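Local coordinates for UspA1 (Moraxella catarrhalis, PDB 3NTN), which is a trimeric autotransporter adhesin of the bacterial outer membrane whose head and stalk probably mediate attachment to host fibronectin and the receptor CEACAM1, at residues V83-N89 with F99-T105; V167-I172 with A179-Q184; G21-A27 with G36-A42. The contacts are given in a common frame with arbitrary orientation. Residue numbers count along the deposited sequence, not the author numbering.

Interaction 1. Residues V83-N89 with F99-T105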
loop_
_atom_site.group_PDB
_atom_site.type_symbol
_atom_site.label_atom_id
_atom_site.label_comp_id
_atom_site.label_asym_id
_atom_site.label_seq_id
_atom_site.Cartn_x
_atom_site.Cartn_y
_atom_site.Cartn_z
ATOM N N VAL B 83 6.823 -11.455 -8.007
ATOM C CA VAL B 83 7.796 -11.236 -6.919
ATOM C C VAL B 83 7.186 -11.752 -5.607
ATOM O O VAL B 83 6.016 -11.533 -5.358
ATOM C CB VAL B 83 8.128 -9.716 -6.839
ATOM C CG1 VAL B 83 8.960 -9.340 -5.572
ATOM C CG2 VAL B 83 8.824 -9.276 -8.124
ATOM N N ALA B 84 7.959 -12.442 -4.777
ATOM C CA ALA B 84 7.558 -12.692 -3.389
ATOM C C ALA B 84 8.756 -12.480 -2.479
ATOM O O ALA B 84 9.778 -13.169 -2.613
ATOM C CB ALA B 84 7.077 -14.098 -3.221
ATOM N N ILE B 85 8.617 -11.580 -1.497
ATOM C CA ILE B 85 9.670 -11.341 -0.558
ATOM C C ILE B 85 9.041 -11.492 0.791
ATOM O O ILE B 85 7.995 -10.888 1.050
ATOM C CB ILE B 85 10.272 -9.945 -0.752
ATOM C CG1 ILE B 85 10.883 -9.832 -2.167
ATOM C CG2 ILE B 85 11.374 -9.595 0.366
ATOM C CD1 ILE B 85 11.279 -8.395 -2.534
ATOM N N GLY B 86 9.684 -12.281 1.659
ATOM C CA GLY B 86 9.236 -12.499 3.032
ATOM C C GLY B 86 9.226 -13.999 3.268
ATOM O O GLY B 86 10.235 -14.621 3.076
ATOM N N SER B 87 8.059 -14.591 3.548
ATOM C CA SER B 87 7.950 -15.950 4.133
ATOM C C SER B 87 6.674 -16.688 3.783
ATOM O O SER B 87 5.608 -16.107 3.853
ATOM C CB SER B 87 7.977 -15.829 5.639
ATOM O OG SER B 87 9.196 -16.310 6.085
ATOM N N ASN B 88 6.768 -17.974 3.425
ATOM C CA ASN B 88 5.565 -18.769 3.052
ATOM C C ASN B 88 4.585 -17.990 2.141
ATOM O O ASN B 88 3.498 -17.594 2.571
ATOM C CB ASN B 88 4.816 -19.287 4.310
ATOM C CG ASN B 88 5.695 -20.119 5.216
ATOM O OD1 ASN B 88 5.982 -21.290 4.919
ATOM N ND2 ASN B 88 6.107 -19.540 6.358
ATOM N N ASN B 89 4.970 -17.748 0.903
ATOM C CA ASN B 89 4.110 -17.087 -0.067
ATOM C C ASN B 89 4.157 -17.978 -1.331
ATOM O O ASN B 89 5.157 -18.673 -1.549
ATOM C CB ASN B 89 4.601 -15.672 -0.389
ATOM C CG ASN B 89 4.717 -14.772 0.863
ATOM O OD1 ASN B 89 3.751 -14.603 1.615
ATOM N ND2 ASN B 89 5.892 -14.164 1.055
ATOM N N PHE B 99 2.633 -9.308 -6.840
ATOM C CA PHE B 99 3.727 -8.817 -5.993
ATOM C C PHE B 99 3.360 -8.971 -4.557
ATOM O O PHE B 99 2.340 -8.448 -4.152
ATOM C CB PHE B 99 4.045 -7.355 -6.325
ATOM C CG PHE B 99 4.399 -7.155 -7.803
ATOM C CD1 PHE B 99 5.736 -7.266 -8.243
ATOM C CD2 PHE B 99 3.388 -6.949 -8.758
ATOM C CE1 PHE B 99 6.065 -7.131 -9.590
ATOM C CE2 PHE B 99 3.700 -6.808 -10.133
ATOM C CZ PHE B 99 5.039 -6.924 -10.552
ATOM N N ILE B 100 4.223 -9.660 -3.800
ATOM C CA ILE B 100 3.994 -9.927 -2.389
ATOM C C ILE B 100 5.140 -9.413 -1.524
ATOM O O ILE B 100 6.290 -9.750 -1.718
ATOM C CB ILE B 100 3.841 -11.462 -2.150
ATOM C CG1 ILE B 100 2.720 -12.036 -3.064
ATOM C CG2 ILE B 100 3.555 -11.721 -0.687
ATOM C CD1 ILE B 100 2.629 -13.568 -3.065
ATOM N N LEU B 101 4.829 -8.560 -0.556
ATOM C CA LEU B 101 5.812 -8.223 0.467
ATOM C C LEU B 101 5.084 -8.537 1.767
ATOM O O LEU B 101 4.203 -7.786 2.165
ATOM C CB LEU B 101 6.236 -6.734 0.361
ATOM C CG LEU B 101 7.197 -6.202 1.443
ATOM C CD1 LEU B 101 8.543 -6.902 1.382
ATOM C CD2 LEU B 101 7.371 -4.697 1.357
ATOM N N GLY B 102 5.382 -9.683 2.368
ATOM C CA GLY B 102 4.485 -10.266 3.350
ATOM C C GLY B 102 4.889 -11.677 3.716
ATOM O O GLY B 102 5.940 -12.181 3.258
ATOM N N SER B 103 4.070 -12.321 4.544
ATOM C CA SER B 103 4.301 -13.673 4.998
ATOM C C SER B 103 2.969 -14.380 5.156
ATOM O O SER B 103 1.945 -13.740 5.359
ATOM C CB SER B 103 5.025 -13.668 6.333
ATOM O OG SER B 103 4.393 -12.797 7.245
ATOM N N ASN B 104 2.982 -15.703 4.976
ATOM C CA ASN B 104 1.829 -16.533 5.244
ATOM C C ASN B 104 0.601 -16.015 4.524
ATOM O O ASN B 104 -0.491 -16.001 5.100
ATOM C CB ASN B 104 1.576 -16.652 6.767
ATOM C CG ASN B 104 2.689 -17.427 7.486
ATOM O OD1 ASN B 104 3.764 -16.901 7.690
ATOM N ND2 ASN B 104 2.422 -18.670 7.883
ATOM N N THR B 105 0.793 -15.586 3.272
ATOM C CA THR B 105 -0.305 -15.047 2.476
ATOM C C THR B 105 -1.171 -16.156 1.814
ATOM O O THR B 105 -0.887 -17.354 1.921
ATOM C CB THR B 105 0.191 -14.012 1.420
ATOM O OG1 THR B 105 1.158 -14.657 0.628
ATOM C CG2 THR B 105 0.926 -12.763 2.062
HETATM O O HOH W 1 6.241 -16.618 8.116
#
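Two successive coils of the left-handed parallel beta-roll characteristic of YadA-like heads are stacked here in exact register, each residue of 83-89 lying over the one sixteen positions later. Strands 83-85 and 99-101 run parallel, 6° apart, bonded from I100 N to V83 O (3.0 Å), I85 N to I100 O (3.0 Å) and G102 N to I85 O (3.2 Å). V83, I85, F99 and L101 share one sheet face. With chi1 t, V83 places CG2 3.7 Å from F99 CD1; I85 is m and L101 t, which brings I85 CG2 4.0 Å from L101 CD1. On the other face, inside the coil, small A84 meets I100, CB to CB at 4.3 Å. The corner follows at G86, where a side chain would clash with G102 O, and phi of 130° suits glycine. Beyond it N89, with chi1 m, turns its amide back into the coil: ND2 donates to G102 O (3.0 Å), OD1 accepts from T105 OG1 (2.8 Å), and the flank of the amide rests on I100, CG to CG2 at 3.6 Å. N88 and N104 both take left-handed backbone angles, which asparagine tolerates well, at the corner of the coil. Strand 69-71 continues the sheet beyond 83-85, A84 packs against strand 75-77 across the coil, and the face of I85 and L101 meets the same strands of the other two subunits.

Interaction 2. Residues V167-I172 with A179-Q184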
loop_
_atom_site.group_PDB
_atom_site.type_symbol
_atom_site.label_atom_id
_atom_site.label_comp_id
_atom_site.label_asym_id
_atom_site.label_seq_id
_atom_site.Cartn_x
_atom_site.Cartn_y
_atom_site.Cartn_z
ATOM N N VAL B 167 -2.477 8.815 5.900
ATOM C CA VAL B 167 -3.014 9.047 4.565
ATOM C C VAL B 167 -3.362 10.515 4.371
ATOM O O VAL B 167 -4.127 11.111 5.142
ATOM C CB VAL B 167 -4.300 8.177 4.354
ATOM C CG1 VAL B 167 -4.903 8.400 2.961
ATOM C CG2 VAL B 167 -3.994 6.653 4.681
ATOM N N GLY B 168 -2.785 11.108 3.332
ATOM C CA GLY B 168 -3.093 12.491 2.932
ATOM C C GLY B 168 -4.541 12.690 2.491
ATOM O O GLY B 168 -5.185 11.769 1.936
ATOM N N ALA B 169 -5.068 13.898 2.748
ATOM C CA ALA B 169 -6.452 14.216 2.360
ATOM C C ALA B 169 -6.595 14.020 0.858
ATOM O O ALA B 169 -5.786 14.465 0.098
ATOM C CB ALA B 169 -6.758 15.622 2.732
ATOM N N GLY B 170 -7.617 13.291 0.430
ATOM C CA GLY B 170 -7.783 13.037 -1.007
ATOM C C GLY B 170 -8.639 14.091 -1.628
ATOM O O GLY B 170 -9.488 14.691 -0.959
ATOM N N GLU B 171 -8.414 14.324 -2.915
ATOM C CA GLU B 171 -9.296 15.158 -3.674
ATOM C C GLU B 171 -10.759 14.648 -3.619
ATOM O O GLU B 171 -11.019 13.454 -3.668
ATOM C CB GLU B 171 -8.724 15.333 -5.111
ATOM C CG GLU B 171 -9.723 15.593 -6.176
ATOM C CD GLU B 171 -9.088 15.739 -7.615
ATOM O OE1 GLU B 171 -7.844 15.896 -7.768
ATOM O OE2 GLU B 171 -9.880 15.711 -8.585
ATOM N N ILE B 172 -11.700 15.577 -3.461
ATOM C CA ILE B 172 -13.110 15.263 -3.341
ATOM C C ILE B 172 -13.820 15.960 -4.467
ATOM O O ILE B 172 -14.018 17.189 -4.447
ATOM C CB ILE B 172 -13.652 15.655 -1.971
ATOM C CG1 ILE B 172 -13.023 14.715 -0.906
ATOM C CG2 ILE B 172 -15.224 15.596 -1.946
ATOM C CD1 ILE B 172 -13.372 15.129 0.469
ATOM N N ALA B 179 -7.666 8.098 -2.255
ATOM C CA ALA B 179 -8.226 7.630 -1.000
ATOM C C ALA B 179 -8.689 8.805 -0.152
ATOM O O ALA B 179 -8.122 9.917 -0.196
ATOM C CB ALA B 179 -7.259 6.823 -0.244
ATOM N N VAL B 180 -9.738 8.516 0.640
ATOM C CA VAL B 180 -10.350 9.446 1.616
ATOM C C VAL B 180 -9.842 9.098 3.042
ATOM O O VAL B 180 -9.693 7.929 3.369
ATOM C CB VAL B 180 -11.898 9.337 1.465
ATOM C CG1 VAL B 180 -12.635 9.797 2.685
ATOM C CG2 VAL B 180 -12.363 10.083 0.171
ATOM N N ASN B 181 -9.563 10.096 3.883
ATOM C CA ASN B 181 -9.170 9.804 5.270
ATOM C C ASN B 181 -10.254 10.195 6.251
ATOM O O ASN B 181 -11.238 10.806 5.850
ATOM C CB ASN B 181 -7.791 10.363 5.620
ATOM C CG ASN B 181 -7.749 11.875 5.735
ATOM O OD1 ASN B 181 -8.748 12.526 5.948
ATOM N ND2 ASN B 181 -6.554 12.419 5.685
ATOM N N GLY B 182 -10.116 9.775 7.512
ATOM C CA GLY B 182 -11.223 9.919 8.485
ATOM C C GLY B 182 -11.716 11.336 8.754
ATOM O O GLY B 182 -12.864 11.537 9.110
ATOM N N SER B 183 -10.848 12.322 8.561
ATOM C CA SER B 183 -11.185 13.716 8.760
ATOM C C SER B 183 -12.047 14.214 7.618
ATOM O O SER B 183 -12.769 15.184 7.742
ATOM C CB SER B 183 -9.922 14.558 8.887
ATOM O OG SER B 183 -9.323 14.832 7.603
ATOM N N GLN B 184 -11.988 13.543 6.485
ATOM C CA GLN B 184 -12.832 13.952 5.372
ATOM C C GLN B 184 -14.245 13.410 5.562
ATOM O O GLN B 184 -15.213 14.111 5.308
ATOM C CB GLN B 184 -12.201 13.532 4.057
ATOM C CG GLN B 184 -10.836 14.199 3.886
ATOM C CD GLN B 184 -10.227 13.880 2.578
ATOM O OE1 GLN B 184 -9.687 12.776 2.413
ATOM N NE2 GLN B 184 -10.374 14.795 1.584
HETATM O O HOH W 2 -5.485 10.048 -0.267
#
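Where the neck passes into the stalk, the residues leading into the helix fold against an extended loop, 167-172. A179 comes first: its CB touches V167 CG1 (4.3 Å), and its O lies 3.2 Å from G170 CA, a CA-H...O contact where a side chain on G170 would clash. Water 2 links A179 O (2.6 Å) to G168 O (2.8 Å). V180 points away from the loop. N181, the N-cap, does two jobs suited to an amide: OD1 accepts from S183 OG (2.9 Å) and, weakly, from the S183 and Q184 backbone, while ND2 donates to V167 O (2.8 Å). Q184 completes the capping box, its OE1 accepting from N181 N (3.1 Å) and from G170 N (2.9 Å); its NE2 donates to G170 O (2.7 Å), so one amide pairs with both polar groups of a glycine. Helix 182-217 starts here, with I172 packed on L185 of the second subunit and on F142 of the third, and V167 and A179 on I164 of the second.

Interaction 3. Residues G21-A27 with G36-A42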
loop_
_atom_site.group_PDB
_atom_site.type_symbol
_atom_site.label_atom_id
_atom_site.label_comp_id
_atom_site.label_asym_id
_atom_site.label_seq_id
_atom_site.Cartn_x
_atom_site.Cartn_y
_atom_site.Cartn_z
ATOM N N GLY B 21 21.809 -23.866 -15.788
ATOM C CA GLY B 21 21.322 -22.942 -16.833
ATOM C C GLY B 21 22.490 -22.204 -17.441
ATOM O O GLY B 21 23.466 -21.904 -16.733
ATOM N N ARG B 22 22.432 -21.944 -18.754
ATOM C CA ARG B 22 23.372 -21.009 -19.390
ATOM C C ARG B 22 23.434 -19.671 -18.632
ATOM O O ARG B 22 22.390 -19.120 -18.299
ATOM C CB ARG B 22 22.938 -20.761 -20.834
ATOM C CG ARG B 22 24.035 -20.205 -21.725
ATOM C CD ARG B 22 23.775 -20.417 -23.245
ATOM N NE ARG B 22 22.394 -20.123 -23.690
ATOM C CZ ARG B 22 21.875 -18.906 -23.809
ATOM N NH1 ARG B 22 22.609 -17.829 -23.520
ATOM N NH2 ARG B 22 20.615 -18.764 -24.211
ATOM N N ASN B 23 24.648 -19.147 -18.400
ATOM C CA ASN B 23 24.916 -17.939 -17.576
ATOM C C ASN B 23 24.340 -17.982 -16.150
ATOM O O ASN B 23 24.190 -16.915 -15.501
ATOM C CB ASN B 23 24.358 -16.645 -18.208
ATOM C CG ASN B 23 24.701 -16.470 -19.672
ATOM O OD1 ASN B 23 25.858 -16.618 -20.101
ATOM N ND2 ASN B 23 23.690 -16.107 -20.456
ATOM N N SER B 24 23.945 -19.162 -15.670
ATOM C CA SER B 24 23.379 -19.237 -14.320
ATOM C C SER B 24 24.499 -19.168 -13.245
ATOM O O SER B 24 25.657 -19.504 -13.514
ATOM C CB SER B 24 22.548 -20.492 -14.136
ATOM O OG SER B 24 23.398 -21.630 -14.244
ATOM N N THR B 25 24.113 -18.757 -12.041
ATOM C CA THR B 25 25.010 -18.566 -10.927
ATOM C C THR B 25 24.382 -19.127 -9.643
ATOM O O THR B 25 23.251 -18.790 -9.297
ATOM C CB THR B 25 25.254 -17.044 -10.722
ATOM O OG1 THR B 25 25.747 -16.456 -11.937
ATOM C CG2 THR B 25 26.260 -16.779 -9.586
ATOM N N VAL B 26 25.117 -19.939 -8.917
ATOM C CA VAL B 26 24.813 -20.223 -7.523
ATOM C C VAL B 26 26.060 -19.809 -6.698
ATOM O O VAL B 26 27.104 -20.429 -6.807
ATOM C CB VAL B 26 24.530 -21.752 -7.268
ATOM C CG1 VAL B 26 24.293 -22.004 -5.789
ATOM C CG2 VAL B 26 23.382 -22.255 -8.108
ATOM N N ALA B 27 25.964 -18.758 -5.893
ATOM C CA ALA B 27 27.165 -18.215 -5.259
ATOM C C ALA B 27 27.675 -19.098 -4.101
ATOM O O ALA B 27 28.833 -18.968 -3.718
ATOM C CB ALA B 27 26.960 -16.779 -4.789
ATOM N N GLY B 36 17.486 -21.975 -14.892
ATOM C CA GLY B 36 17.105 -21.090 -15.971
ATOM C C GLY B 36 18.276 -20.349 -16.581
ATOM O O GLY B 36 19.300 -20.110 -15.940
ATOM N N THR B 37 18.122 -19.971 -17.835
ATOM C CA THR B 37 19.074 -19.091 -18.462
ATOM C C THR B 37 19.203 -17.782 -17.651
ATOM O O THR B 37 18.200 -17.176 -17.273
ATOM C CB THR B 37 18.663 -18.869 -19.913
ATOM O OG1 THR B 37 18.623 -20.145 -20.575
ATOM C CG2 THR B 37 19.638 -17.942 -20.649
ATOM N N ASP B 38 20.425 -17.380 -17.309
ATOM C CA ASP B 38 20.617 -16.146 -16.540
ATOM C C ASP B 38 20.002 -16.207 -15.127
ATOM O O ASP B 38 19.665 -15.137 -14.536
ATOM C CB ASP B 38 20.014 -14.915 -17.283
ATOM C CG ASP B 38 20.502 -14.778 -18.720
ATOM O OD1 ASP B 38 21.641 -15.165 -18.979
ATOM O OD2 ASP B 38 19.749 -14.262 -19.588
ATOM N N SER B 39 19.778 -17.410 -14.588
ATOM C CA SER B 39 19.193 -17.508 -13.237
ATOM C C SER B 39 20.284 -17.291 -12.147
ATOM O O SER B 39 21.503 -17.365 -12.404
ATOM C CB SER B 39 18.419 -18.805 -13.029
ATOM O OG SER B 39 19.277 -19.907 -13.211
ATOM N N THR B 40 19.840 -16.966 -10.950
ATOM C CA THR B 40 20.792 -16.631 -9.898
ATOM C C THR B 40 20.298 -17.109 -8.538
ATOM O O THR B 40 19.176 -16.828 -8.130
ATOM C CB THR B 40 21.028 -15.090 -9.813
ATOM O OG1 THR B 40 21.567 -14.606 -11.029
ATOM C CG2 THR B 40 21.979 -14.738 -8.702
ATOM N N ILE B 41 21.156 -17.816 -7.828
ATOM C CA ILE B 41 20.882 -18.048 -6.408
ATOM C C ILE B 41 22.038 -17.469 -5.624
ATOM O O ILE B 41 23.187 -17.796 -5.869
ATOM C CB ILE B 41 20.618 -19.507 -6.096
ATOM C CG1 ILE B 41 19.394 -19.990 -6.885
ATOM C CG2 ILE B 41 20.447 -19.735 -4.586
ATOM C CD1 ILE B 41 19.327 -21.474 -7.063
ATOM N N ALA B 42 21.722 -16.531 -4.747
ATOM C CA ALA B 42 22.713 -15.839 -3.998
ATOM C C ALA B 42 23.284 -16.778 -2.902
ATOM O O ALA B 42 24.450 -16.653 -2.548
ATOM C CB ALA B 42 22.139 -14.605 -3.379
HETATM O O HOH W 3 19.982 -22.404 -20.228
HETATM O O HOH W 4 23.521 -15.830 -13.279
#
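This is parallel beta pairing between two neighbouring coils near the N-terminal end of the head, joining strands 25-26 and 40-42. T25 N donates to S39 O (3.0 Å), I41 N to T25 O (2.7 Å) and A27 N to I41 O (2.9 Å). V26 and I41 point to the inner face, with V26 CG2 4.3 Å from I41 CD1, T25 and T40 to the opposite one. Each strand follows a type II turn, G21-S24 and G36-S39, and this recurrence fifteen residues apart reflects the left-handed parallel beta-roll of YadA-like adhesins. The third turn positions, N23 and D38, have positive phi, which asparagine and aspartate tolerate well. They pair across the coils, N23 ND2 donating to D38 OD1 (2.7 Å), while D38 N donates to R22 O (2.8 Å). S24 N and S39 N close the turns on G21 O (3.0 Å) and G36 O (3.1 Å), and S24 OG and S39 OG add second bonds to these oxygens (2.5 and 2.7 Å). D38 also salt-bridges R45 of the third subunit.

In the fold
Interactions 3, 1 and 2 follow one another along both the chain and the long axis of the molecule. Interactions 3 and 1 share a parallel sheet, with strands 55-57 and 69-71 between them; the centres of the two contacts are 22 Å apart and their nearest atoms about 11 Å. Interaction 2 is of another kind, a helix N-cap and capping-box contact at the start of the stalk helix; its centre is 29 Å from that of interaction 1 and 46 Å from that of interaction 3. Residues of all three contacts also touch both other subunits. The nickel ion at H216 and H220 lies at the C-terminal end of the deposited chain, in a run of histidines that is probably an expression tag, far from these contacts.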